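Local coordinates for nisin leader peptide-processing serine protease NisP (Lactococcus lactis subsp. lactis, PDB 4MZD), which probably removes the leader peptide from the nisin precursor as a subtilisin-like serine endopeptidase of the S8 family, at residues F68-Y71 with M75-V78; N158-G163 with G344-V349; G361-V366 with N376-F381. All blocks are in the same frame, centred on the assembly; numbering follows the deposited sequence.

Contact 1: residues F68-Y71 with M75-V78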
ATOM      1  N   PHE A  68      16.770  -9.556  13.255  1.00 10.28           N
ATOM      2  CA  PHE A  68      16.821  -9.496  11.800  1.00 10.34           C
ATOM      3  C   PHE A  68      16.895  -8.068  11.253  1.00  9.49           C
ATOM      4  O   PHE A  68      16.763  -7.848  10.048  1.00  9.65           O
ATOM      5  CB  PHE A  68      15.638 -10.265  11.200  1.00 11.53           C
ATOM      6  CG  PHE A  68      15.635 -11.743  11.536  1.00 12.75           C
ATOM      7  CD1 PHE A  68      16.811 -12.481  11.544  1.00 15.26           C
ATOM      8  CD2 PHE A  68      14.448 -12.393  11.849  1.00 13.06           C
ATOM      9  CE1 PHE A  68      16.799 -13.842  11.850  1.00 15.71           C
ATOM     10  CE2 PHE A  68      14.433 -13.749  12.149  1.00 14.25           C
ATOM     11  CZ  PHE A  68      15.611 -14.468  12.150  1.00 15.03           C
ATOM     12  N   TRP A  69      17.136  -7.096  12.126  1.00 10.06           N
ATOM     13  CA  TRP A  69      17.308  -5.720  11.681  1.00 10.42           C
ATOM     14  C   TRP A  69      18.347  -5.604  10.567  1.00 10.54           C
ATOM     15  O   TRP A  69      18.167  -4.839   9.616  1.00 10.48           O
ATOM     16  CB  TRP A  69      17.702  -4.835  12.862  1.00 11.35           C
ATOM     17  CG  TRP A  69      18.136  -3.461  12.483  1.00 11.43           C
ATOM     18  CD1 TRP A  69      19.397  -2.951  12.568  1.00 12.88           C
ATOM     19  CD2 TRP A  69      17.313  -2.414  11.959  1.00 10.23           C
ATOM     20  NE1 TRP A  69      19.412  -1.649  12.136  1.00 13.65           N
ATOM     21  CE2 TRP A  69      18.144  -1.292  11.759  1.00 11.82           C
ATOM     22  CE3 TRP A  69      15.955  -2.311  11.648  1.00  9.78           C
ATOM     23  CZ2 TRP A  69      17.662  -0.084  11.261  1.00 12.36           C
ATOM     24  CZ3 TRP A  69      15.477  -1.110  11.149  1.00 11.03           C
ATOM     25  CH2 TRP A  69      16.330  -0.014  10.962  1.00 12.24           C
ATOM     26  N   ASP A  70      19.430  -6.366  10.671  1.00 11.85           N
ATOM     27  CA  ASP A  70      20.494  -6.284   9.675  1.00 13.87           C
ATOM     28  C   ASP A  70      20.046  -6.675   8.269  1.00 12.92           C
ATOM     29  O   ASP A  70      20.679  -6.289   7.287  1.00 14.58           O
ATOM     30  CB  ASP A  70      21.694  -7.132  10.101  1.00 18.04           C
ATOM     31  CG  ASP A  70      22.440  -6.533  11.276  1.00 23.66           C
ATOM     32  OD1 ASP A  70      22.367  -5.299  11.453  1.00 25.78           O
ATOM     33  OD2 ASP A  70      23.107  -7.292  12.012  1.00 26.18           O
ATOM     34  N   TYR A  71      18.958  -7.434   8.176  1.00 11.41           N
ATOM     35  CA  TYR A  71      18.411  -7.828   6.881  1.00 11.20           C
ATOM     36  C   TYR A  71      17.533  -6.735   6.278  1.00  9.87           C
ATOM     37  O   TYR A  71      17.135  -6.832   5.120  1.00 10.96           O
ATOM     38  CB  TYR A  71      17.562  -9.097   7.016  1.00 12.61           C
ATOM     39  CG  TYR A  71      18.328 -10.351   7.362  1.00 15.54           C
ATOM     40  CD1 TYR A  71      19.553 -10.628   6.767  1.00 18.25           C
ATOM     41  CD2 TYR A  71      17.815 -11.269   8.265  1.00 18.72           C
ATOM     42  CE1 TYR A  71      20.256 -11.777   7.075  1.00 20.11           C
ATOM     43  CE2 TYR A  71      18.509 -12.417   8.585  1.00 20.35           C
ATOM     44  CZ  TYR A  71      19.728 -12.666   7.990  1.00 20.86           C
ATOM     45  OH  TYR A  71      20.412 -13.812   8.310  1.00 22.89           O
ATOM     46  N   MET A  75      14.381  -0.670   5.485  1.00  9.21           N
ATOM     47  CA  MET A  75      14.032   0.100   6.670  1.00 10.27           C
ATOM     48  C   MET A  75      15.188   1.023   7.053  1.00 10.38           C
ATOM     49  O   MET A  75      14.977   2.168   7.439  1.00 11.01           O
ATOM     50  CB  MET A  75      13.660  -0.843   7.821  1.00 12.26           C
ATOM     51  CG  MET A  75      12.602  -0.344   8.776  1.00 12.49           C
ATOM     52  SD  MET A  75      11.050   0.153   7.973  1.00 10.67           S
ATOM     53  CE  MET A  75      10.171  -1.346   7.527  1.00 12.45           C
ATOM     54  N   LYS A  76      16.418   0.532   6.934  1.00 10.44           N
ATOM     55  CA  LYS A  76      17.574   1.389   7.182  1.00 11.07           C
ATOM     56  C   LYS A  76      17.529   2.607   6.261  1.00 10.80           C
ATOM     57  O   LYS A  76      17.875   3.722   6.659  1.00 11.50           O
ATOM     58  CB  LYS A  76      18.881   0.626   6.964  1.00 12.13           C
ATOM     59  CG  LYS A  76      19.141  -0.488   7.955  1.00 13.24           C
ATOM     60  CD  LYS A  76      20.468  -1.152   7.634  1.00 15.52           C
ATOM     61  CE  LYS A  76      20.729  -2.368   8.499  1.00 17.19           C
ATOM     62  NZ  LYS A  76      22.094  -2.891   8.213  1.00 19.23           N
ATOM     63  N   TYR A  77      17.103   2.388   5.023  1.00 10.15           N
ATOM     64  CA  TYR A  77      17.087   3.452   4.029  1.00 10.88           C
ATOM     65  C   TYR A  77      16.203   4.634   4.456  1.00 11.21           C
ATOM     66  O   TYR A  77      16.588   5.794   4.328  1.00 14.08           O
ATOM     67  CB  TYR A  77      16.625   2.895   2.681  1.00 11.74           C
ATOM     68  CG  TYR A  77      16.775   3.860   1.535  1.00 13.63           C
ATOM     69  CD1 TYR A  77      17.908   3.843   0.735  1.00 15.59           C
ATOM     70  CD2 TYR A  77      15.779   4.786   1.245  1.00 14.55           C
ATOM     71  CE1 TYR A  77      18.043   4.728  -0.321  1.00 16.88           C
ATOM     72  CE2 TYR A  77      15.906   5.668   0.200  1.00 15.73           C
ATOM     73  CZ  TYR A  77      17.041   5.636  -0.582  1.00 16.53           C
ATOM     74  OH  TYR A  77      17.165   6.525  -1.625  1.00 18.75           O
ATOM     75  N   VAL A  78      15.014   4.344   4.969  1.00 10.28           N
ATOM     76  CA  VAL A  78      14.075   5.420   5.297  1.00 10.29           C
ATOM     77  C   VAL A  78      14.193   5.971   6.722  1.00  9.65           C
ATOM     78  O   VAL A  78      13.638   7.037   7.018  1.00 10.05           O
ATOM     79  CB  VAL A  78      12.601   5.026   5.019  1.00 10.43           C
ATOM     80  CG1 VAL A  78      12.402   4.727   3.543  1.00 11.44           C
ATOM     81  CG2 VAL A  78      12.173   3.842   5.876  1.00 10.92           C
TER
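Trp69 and Met75 mark the closest approach of the two backbones, with 8.3 Å between their CA atoms, where a short 3-10 turn at residues 69-71 runs up to the helix 73-79. The indole of Trp69 and the chain of Lys76 make most of the contact. Trp69 CG lies anti to the backbone N (chi1 170°), which swings the ring out from the turn toward the start of the helix. There the benzo part of the indole, and for Lys76 also NE1, meets two successive helix residues. Met75 comes in obliquely, its CB 3.8 Å from Trp69 CZ3, with CG as near to the same carbon; beyond CG the thioether chain bends at chi2 and chi3 and leads the sulfur away from the ring. Lys76 instead lays its aliphatic chain over one face of the indole. Lys76 CG sits 3.6 Å from Trp69 CZ2, above the rim rather than the middle of the ring, and because the chain stays extended from there on, its CE reaches Trp69 NE1 at 3.9 Å. The methylenes do the packing, and the ammonium is carried past the ring to Asp70. Lys76 NZ ends 3.8 Å from Asp70 O and 4.0 Å from Asp70 OD1, too far for a salt bridge, although the opposite charges probably attract one another. Inside the turn, Tyr71 N donates to Phe68 O at 2.9 Å. Asn81, just after the helix, also touches both Trp69 and Lys76, while Met75 continues inward onto Val164. The arrangement is a 3-10 turn leading into a short helix, with a Trp ring packed against a Lys chain, near the N-terminus of the modelled chain of this subtilisin-like protease and away from the predicted charge-relay residues.

Contact 2: residues N158-G163 with G344-V349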
ATOM      1  N   ASN A 158       7.405  -4.877  15.740  1.00  7.81           N
ATOM      2  CA  ASN A 158       8.158  -4.437  16.895  1.00  8.59           C
ATOM      3  C   ASN A 158       8.781  -5.621  17.604  1.00  8.58           C
ATOM      4  O   ASN A 158       8.399  -5.971  18.716  1.00 10.34           O
ATOM      5  CB  ASN A 158       7.245  -3.658  17.836  1.00  9.56           C
ATOM      6  CG  ASN A 158       8.011  -2.922  18.909  1.00 10.61           C
ATOM      7  OD1 ASN A 158       9.229  -2.776  18.826  1.00 11.47           O
ATOM      8  ND2 ASN A 158       7.297  -2.429  19.915  1.00 11.93           N
ATOM      9  N   GLY A 159       9.750  -6.248  16.962  1.00  9.09           N
ATOM     10  CA  GLY A 159      10.349  -7.430  17.544  1.00  9.73           C
ATOM     11  C   GLY A 159      11.576  -7.848  16.773  1.00  9.83           C
ATOM     12  O   GLY A 159      12.580  -7.138  16.742  1.00 11.04           O
ATOM     13  N   ASN A 160      11.498  -9.006  16.131  1.00  9.18           N
ATOM     14  CA  ASN A 160      12.651  -9.525  15.409  1.00  9.22           C
ATOM     15  C   ASN A 160      12.969  -8.706  14.160  1.00  9.33           C
ATOM     16  O   ASN A 160      14.125  -8.656  13.719  1.00  9.75           O
ATOM     17  CB  ASN A 160      12.440 -11.002  15.098  1.00  9.83           C
ATOM     18  CG  ASN A 160      12.066 -11.797  16.336  1.00 10.54           C
ATOM     19  OD1 ASN A 160      12.660 -11.623  17.399  1.00 11.37           O
ATOM     20  ND2 ASN A 160      11.073 -12.663  16.210  1.00 11.25           N
ATOM     21  N   ILE A 161      11.936  -8.082  13.590  1.00  9.07           N
ATOM     22  CA  ILE A 161      12.118  -6.991  12.639  1.00  9.03           C
ATOM     23  C   ILE A 161      11.376  -5.775  13.168  1.00  8.08           C
ATOM     24  O   ILE A 161      10.556  -5.881  14.092  1.00  8.52           O
ATOM     25  CB  ILE A 161      11.626  -7.324  11.205  1.00  9.48           C
ATOM     26  CG1 ILE A 161      10.107  -7.455  11.146  1.00 10.74           C
ATOM     27  CG2 ILE A 161      12.316  -8.560  10.667  1.00 11.29           C
ATOM     28  CD1 ILE A 161       9.569  -7.434   9.744  1.00 12.88           C
ATOM     29  N   LEU A 162      11.677  -4.625  12.575  1.00  7.89           N
ATOM     30  CA  LEU A 162      11.041  -3.362  12.937  1.00  8.13           C
ATOM     31  C   LEU A 162      10.332  -2.760  11.735  1.00  8.02           C
ATOM     32  O   LEU A 162      10.874  -2.724  10.620  1.00  8.68           O
ATOM     33  CB  LEU A 162      12.084  -2.358  13.429  1.00  9.24           C
ATOM     34  CG  LEU A 162      12.757  -2.751  14.740  1.00 10.07           C
ATOM     35  CD1 LEU A 162      13.911  -1.812  15.046  1.00 11.70           C
ATOM     36  CD2 LEU A 162      11.765  -2.784  15.892  1.00  9.98           C
ATOM     37  N   GLY A 163       9.120  -2.273  11.961  1.00  7.41           N
ATOM     38  CA  GLY A 163       8.424  -1.463  10.981  1.00  7.36           C
ATOM     39  C   GLY A 163       8.887  -0.019  11.047  1.00  6.92           C
ATOM     40  O   GLY A 163       9.803   0.312  11.810  1.00  8.01           O
ATOM     41  N   GLY A 344       3.670 -16.998  10.788  1.00 10.65           N
ATOM     42  CA  GLY A 344       4.199 -16.666  12.098  1.00 11.17           C
ATOM     43  C   GLY A 344       5.665 -16.278  12.039  1.00 10.51           C
ATOM     44  O   GLY A 344       6.251 -15.904  13.054  1.00 10.90           O
ATOM     45  N   TRP A 345       6.248 -16.342  10.841  1.00 10.50           N
ATOM     46  CA  TRP A 345       7.664 -16.052  10.661  1.00 10.05           C
ATOM     47  C   TRP A 345       7.837 -14.955   9.601  1.00  9.17           C
ATOM     48  O   TRP A 345       7.136 -13.945   9.669  1.00  8.99           O
ATOM     49  CB  TRP A 345       8.435 -17.343  10.362  1.00 11.93           C
ATOM     50  CG  TRP A 345       8.177 -18.382  11.435  1.00 14.45           C
ATOM     51  CD1 TRP A 345       7.402 -19.505  11.333  1.00 16.91           C
ATOM     52  CD2 TRP A 345       8.660 -18.354  12.783  1.00 15.57           C
ATOM     53  NE1 TRP A 345       7.396 -20.185  12.529  1.00 18.01           N
ATOM     54  CE2 TRP A 345       8.158 -19.498  13.435  1.00 16.86           C
ATOM     55  CE3 TRP A 345       9.475 -17.475  13.499  1.00 16.72           C
ATOM     56  CZ2 TRP A 345       8.449 -19.787  14.766  1.00 17.54           C
ATOM     57  CZ3 TRP A 345       9.760 -17.763  14.820  1.00 17.36           C
ATOM     58  CH2 TRP A 345       9.246 -18.906  15.440  1.00 17.76           C
ATOM     59  N   TYR A 346       8.733 -15.150   8.634  1.00  9.08           N
ATOM     60  CA  TYR A 346       9.160 -14.070   7.742  1.00  9.13           C
ATOM     61  C   TYR A 346       9.275 -14.545   6.310  1.00  9.39           C
ATOM     62  O   TYR A 346       9.363 -15.741   6.045  1.00 11.56           O
ATOM     63  CB  TYR A 346      10.495 -13.478   8.228  1.00 10.16           C
ATOM     64  CG  TYR A 346      10.375 -13.109   9.678  1.00 10.12           C
ATOM     65  CD1 TYR A 346       9.881 -11.870  10.049  1.00 10.17           C
ATOM     66  CD2 TYR A 346      10.666 -14.027  10.680  1.00 11.25           C
ATOM     67  CE1 TYR A 346       9.705 -11.537  11.374  1.00  9.91           C
ATOM     68  CE2 TYR A 346      10.486 -13.706  12.010  1.00 11.17           C
ATOM     69  CZ  TYR A 346       9.995 -12.461  12.355  1.00 10.85           C
ATOM     70  OH  TYR A 346       9.803 -12.143  13.680  1.00 11.59           O
ATOM     71  N   GLN A 347       9.294 -13.591   5.388  1.00  9.18           N
ATOM     72  CA  GLN A 347       9.446 -13.891   3.978  1.00 11.55           C
ATOM     73  C   GLN A 347      10.038 -12.685   3.271  1.00  9.38           C
ATOM     74  O   GLN A 347       9.801 -11.546   3.673  1.00  9.70           O
ATOM     75  CB  GLN A 347       8.074 -14.213   3.382  1.00 16.47           C
ATOM     76  CG  GLN A 347       8.066 -14.535   1.909  1.00 19.55           C
ATOM     77  CD  GLN A 347       6.733 -15.089   1.461  1.00 22.29           C
ATOM     78  OE1 GLN A 347       6.035 -15.754   2.228  1.00 24.07           O
ATOM     79  NE2 GLN A 347       6.366 -14.811   0.218  1.00 23.54           N
ATOM     80  N   TYR A 348      10.793 -12.944   2.208  1.00  8.90           N
ATOM     81  CA  TYR A 348      11.221 -11.903   1.283  1.00  8.30           C
ATOM     82  C   TYR A 348      10.134 -11.611   0.268  1.00  8.55           C
ATOM     83  O   TYR A 348       9.592 -12.530  -0.349  1.00  9.90           O
ATOM     84  CB  TYR A 348      12.510 -12.320   0.568  1.00  9.00           C
ATOM     85  CG  TYR A 348      13.725 -12.093   1.433  1.00  8.97           C
ATOM     86  CD1 TYR A 348      14.327 -10.841   1.476  1.00  9.70           C
ATOM     87  CD2 TYR A 348      14.251 -13.107   2.236  1.00  9.52           C
ATOM     88  CE1 TYR A 348      15.421 -10.595   2.277  1.00 10.12           C
ATOM     89  CE2 TYR A 348      15.360 -12.869   3.041  1.00 10.15           C
ATOM     90  CZ  TYR A 348      15.935 -11.612   3.061  1.00  9.96           C
ATOM     91  OH  TYR A 348      17.021 -11.384   3.881  1.00 11.29           O
ATOM     92  N   VAL A 349       9.840 -10.325   0.093  1.00  8.15           N
ATOM     93  CA  VAL A 349       8.770  -9.863  -0.783  1.00  8.15           C
ATOM     94  C   VAL A 349       9.255  -8.668  -1.604  1.00  7.53           C
ATOM     95  O   VAL A 349      10.328  -8.117  -1.356  1.00  7.80           O
ATOM     96  CB  VAL A 349       7.529  -9.436   0.044  1.00  8.70           C
ATOM     97  CG1 VAL A 349       7.005 -10.607   0.864  1.00  9.78           C
ATOM     98  CG2 VAL A 349       7.859  -8.247   0.939  1.00  9.08           C
TER
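Two side chains turned the same way about their first torsion meet here: Asn160 and Tyr346, both with chi1 -52°, each hold CG beside the backbone N and anti to the carbonyl carbon, which sends the amide of one toward the phenol of the other. They cross at about a right angle, with the amide and ring planes 69° apart. Asn160 ND2 donates to Tyr346 OH over 2.9 Å, and the phenol oxygen lies almost in the amide plane; the N-H...O angle of 154° is moderately bent. Asn160 CB is close to the same oxygen, at 3.2 Å. The stronger partner of the hydroxyl is Asp109 OD2, and since Asp109 OD1 takes the backbone N of Asn160, this one carboxylate ties both sides of the contact together. Ile161 adds the apolar part: its CG2 approaches Tyr346 CE1 obliquely at 4.0 Å, and the isoleucine and the tyrosine run alongside one another, pointing opposite ways. The phenol ring is also met by Phe338, at a small angle between the planes, and by His107 edge-to-face. The loop 158-163, leading from helix 147-156 toward strand 169-174, is thus packed against the beta hairpin of strands 337-340 and 346-349; Ile161 touches Phe338 and Thr340 on the first of these strands.

Contact 3: residues G361-V366 with N376-F381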
ATOM      1  N   GLY A 361       2.885   4.554   7.872  1.00  7.13           N
ATOM      2  CA  GLY A 361       3.363   4.585   9.240  1.00  7.35           C
ATOM      3  C   GLY A 361       4.062   5.892   9.572  1.00  7.49           C
ATOM      4  O   GLY A 361       3.898   6.431  10.665  1.00  8.25           O
ATOM      5  N   ALA A 362       4.868   6.393   8.641  1.00  7.50           N
ATOM      6  CA  ALA A 362       5.566   7.656   8.841  1.00  8.34           C
ATOM      7  C   ALA A 362       4.574   8.804   9.012  1.00  8.06           C
ATOM      8  O   ALA A 362       4.742   9.664   9.882  1.00  8.94           O
ATOM      9  CB  ALA A 362       6.498   7.921   7.680  1.00  9.67           C
ATOM     10  N   LEU A 363       3.542   8.828   8.172  1.00  8.39           N
ATOM     11  CA  LEU A 363       2.513   9.853   8.286  1.00  9.13           C
ATOM     12  C   LEU A 363       1.799   9.777   9.619  1.00  8.59           C
ATOM     13  O   LEU A 363       1.484  10.807  10.212  1.00  9.96           O
ATOM     14  CB  LEU A 363       1.501   9.722   7.158  1.00 10.08           C
ATOM     15  CG  LEU A 363       1.935  10.247   5.799  1.00 12.13           C
ATOM     16  CD1 LEU A 363       0.931   9.775   4.771  1.00 13.54           C
ATOM     17  CD2 LEU A 363       2.036  11.771   5.817  1.00 13.86           C
ATOM     18  N   ALA A 364       1.538   8.563  10.088  1.00  8.70           N
ATOM     19  CA  ALA A 364       0.878   8.394  11.373  1.00  8.86           C
ATOM     20  C   ALA A 364       1.748   8.955  12.505  1.00  8.33           C
ATOM     21  O   ALA A 364       1.233   9.590  13.425  1.00  9.54           O
ATOM     22  CB  ALA A 364       0.529   6.936  11.605  1.00  9.90           C
ATOM     23  N   LEU A 365       3.062   8.745  12.439  1.00  8.85           N
ATOM     24  CA  LEU A 365       3.967   9.336  13.432  1.00  9.55           C
ATOM     25  C   LEU A 365       3.823  10.859  13.470  1.00 10.22           C
ATOM     26  O   LEU A 365       3.761  11.451  14.543  1.00 11.12           O
ATOM     27  CB  LEU A 365       5.424   8.959  13.144  1.00  9.75           C
ATOM     28  CG  LEU A 365       5.829   7.493  13.336  1.00 10.42           C
ATOM     29  CD1 LEU A 365       7.220   7.245  12.781  1.00 10.95           C
ATOM     30  CD2 LEU A 365       5.752   7.068  14.797  1.00 11.87           C
ATOM     31  N   VAL A 366       3.764  11.478  12.288  1.00 10.89           N
ATOM     32  CA  VAL A 366       3.610  12.925  12.138  1.00 12.63           C
ATOM     33  C   VAL A 366       2.288  13.428  12.694  1.00 11.28           C
ATOM     34  O   VAL A 366       2.226  14.451  13.383  1.00 12.24           O
ATOM     35  CB  VAL A 366       3.673  13.328  10.631  1.00 16.29           C
ATOM     36  CG1 VAL A 366       3.247  14.783  10.436  1.00 17.14           C
ATOM     37  CG2 VAL A 366       5.051  13.078  10.069  1.00 17.46           C
ATOM     38  N   ASN A 376      -5.409  17.673   4.465  1.00 21.77           N
ATOM     39  CA  ASN A 376      -4.868  18.525   3.411  1.00 22.35           C
ATOM     40  C   ASN A 376      -3.503  19.078   3.818  1.00 21.01           C
ATOM     41  O   ASN A 376      -2.540  19.057   3.047  1.00 20.89           O
ATOM     42  CB  ASN A 376      -5.836  19.667   3.100  1.00 24.63           C
ATOM     43  CG  ASN A 376      -5.413  20.477   1.895  1.00 26.83           C
ATOM     44  OD1 ASN A 376      -4.509  21.309   1.976  1.00 27.39           O
ATOM     45  ND2 ASN A 376      -6.071  20.241   0.765  1.00 27.96           N
ATOM     46  N   GLN A 377      -3.430  19.565   5.047  1.00 19.28           N
ATOM     47  CA  GLN A 377      -2.190  20.062   5.621  1.00 19.64           C
ATOM     48  C   GLN A 377      -1.148  18.937   5.683  1.00 18.47           C
ATOM     49  O   GLN A 377       0.037  19.140   5.405  1.00 18.93           O
ATOM     50  CB  GLN A 377      -2.489  20.613   7.020  1.00 21.25           C
ATOM     51  CG  GLN A 377      -1.318  21.231   7.758  1.00 22.82           C
ATOM     52  CD  GLN A 377      -1.678  21.572   9.197  1.00 24.22           C
ATOM     53  OE1 GLN A 377      -2.613  20.998   9.765  1.00 24.92           O
ATOM     54  NE2 GLN A 377      -0.944  22.506   9.791  1.00 25.27           N
ATOM     55  N   LEU A 378      -1.609  17.739   6.020  1.00 17.77           N
ATOM     56  CA  LEU A 378      -0.730  16.592   6.180  1.00 17.16           C
ATOM     57  C   LEU A 378       0.014  16.218   4.889  1.00 17.21           C
ATOM     58  O   LEU A 378       1.232  16.009   4.909  1.00 17.00           O
ATOM     59  CB  LEU A 378      -1.530  15.406   6.718  1.00 16.40           C
ATOM     60  CG  LEU A 378      -0.723  14.151   7.044  1.00 15.68           C
ATOM     61  CD1 LEU A 378       0.338  14.433   8.097  1.00 15.81           C
ATOM     62  CD2 LEU A 378      -1.656  13.044   7.500  1.00 15.54           C
ATOM     63  N   LYS A 379      -0.707  16.134   3.771  1.00 17.61           N
ATOM     64  CA  LYS A 379      -0.065  15.803   2.499  1.00 18.20           C
ATOM     65  C   LYS A 379       0.952  16.873   2.091  1.00 19.20           C
ATOM     66  O   LYS A 379       2.057  16.551   1.651  1.00 19.09           O
ATOM     67  CB  LYS A 379      -1.084  15.566   1.375  1.00 19.40           C
ATOM     68  CG  LYS A 379      -0.447  15.167   0.045  1.00 19.83           C
ATOM     69  CD  LYS A 379      -1.473  14.739  -1.006  1.00 19.93           C
ATOM     70  CE  LYS A 379      -0.793  14.517  -2.357  1.00 20.25           C
ATOM     71  NZ  LYS A 379      -1.713  14.098  -3.452  1.00 19.90           N
ATOM     72  N   ARG A 380       0.581  18.142   2.242  1.00 19.59           N
ATOM     73  CA  ARG A 380       1.500  19.237   1.944  1.00 20.27           C
ATOM     74  C   ARG A 380       2.772  19.105   2.776  1.00 18.82           C
ATOM     75  O   ARG A 380       3.885  19.284   2.274  1.00 19.15           O
ATOM     76  CB  ARG A 380       0.836  20.600   2.195  1.00 21.86           C
ATOM     77  CG  ARG A 380      -0.238  20.977   1.174  1.00 23.76           C
ATOM     78  CD  ARG A 380      -0.781  22.390   1.389  1.00 25.84           C
ATOM     79  NE  ARG A 380      -1.839  22.438   2.396  1.00 27.57           N
ATOM     80  CZ  ARG A 380      -1.746  23.087   3.552  1.00 29.06           C
ATOM     81  NH1 ARG A 380      -2.761  23.073   4.407  1.00 29.65           N
ATOM     82  NH2 ARG A 380      -0.640  23.753   3.855  1.00 29.66           N
ATOM     83  N   PHE A 381       2.604  18.788   4.053  1.00 17.68           N
ATOM     84  CA  PHE A 381       3.738  18.657   4.954  1.00 16.61           C
ATOM     85  C   PHE A 381       4.669  17.527   4.514  1.00 14.90           C
ATOM     86  O   PHE A 381       5.889  17.680   4.508  1.00 15.02           O
ATOM     87  CB  PHE A 381       3.246  18.443   6.385  1.00 16.67           C
ATOM     88  CG  PHE A 381       4.344  18.270   7.387  1.00 16.65           C
ATOM     89  CD1 PHE A 381       5.092  19.349   7.820  1.00 16.85           C
ATOM     90  CD2 PHE A 381       4.628  17.021   7.903  1.00 17.24           C
ATOM     91  CE1 PHE A 381       6.100  19.181   8.750  1.00 17.11           C
ATOM     92  CE2 PHE A 381       5.636  16.848   8.833  1.00 17.62           C
ATOM     93  CZ  PHE A 381       6.371  17.928   9.257  1.00 17.53           C
TER
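Two consecutive helices of the subtilisin-like fold, 356-370 and 375-384, pack here through a buried apolar interface. Over these segments the axes come within 11.0 Å and their N-to-C directions differ by 117°, a wide crossing bridged by side chains. Leu378 is central: with CG anti to the backbone N (chi1 -175°), it reaches across to two residues one turn apart on the facing helix. Its CG lies 3.8 Å from Leu363 CD2, and its CD1 lies 3.7 Å from Val366 CG1. The first of these helices starts shortly after Ser353, the predicted nucleophile of the charge relay, and in subtilases the helix that follows the catalytic serine runs through the core. Leu363 accordingly also touches Val243 and Ile286 of the central sheet, while Leu378 rests on Ile241. One turn beyond Leu378, Phe381 brings its ring obliquely to the Val366 methyl that Leu378 also touches, with Phe381 CE2 3.5 Å from Val366 CG1. Leu400 of helix 397-402 touches both Val366 and Phe381. On the solvent side of the second helix, Arg380 NE donates to Asn376 OD1 (2.9 Å, 169°), the oxygen lying at the edge of the guanidinium and in its plane.

In the fold
Contacts 1 and 2 are direct neighbours, their centres 11 Å apart. Phe68 N probably donates a hydrogen bond to Asn160 O at 2.8 Å, Phe68 CB packs on Ile161 CG2 at 3.8 Å, and Met75 CE comes to 3.5 Å from Leu162 O, so the N-terminal turn and helix lean on the loop of contact 2. Contact 3 stands apart, its centre about 22 Å from that of contact 1 and 25 Å from that of contact 2, with nearest atoms about 7 Å away in both cases. The chain nevertheless links contacts 2 and 3: strand 346-349 is followed by helix 356-370, and Ser353 of the predicted Asp100, His147, Ser353 triad falls between that strand and that helix in the sequence.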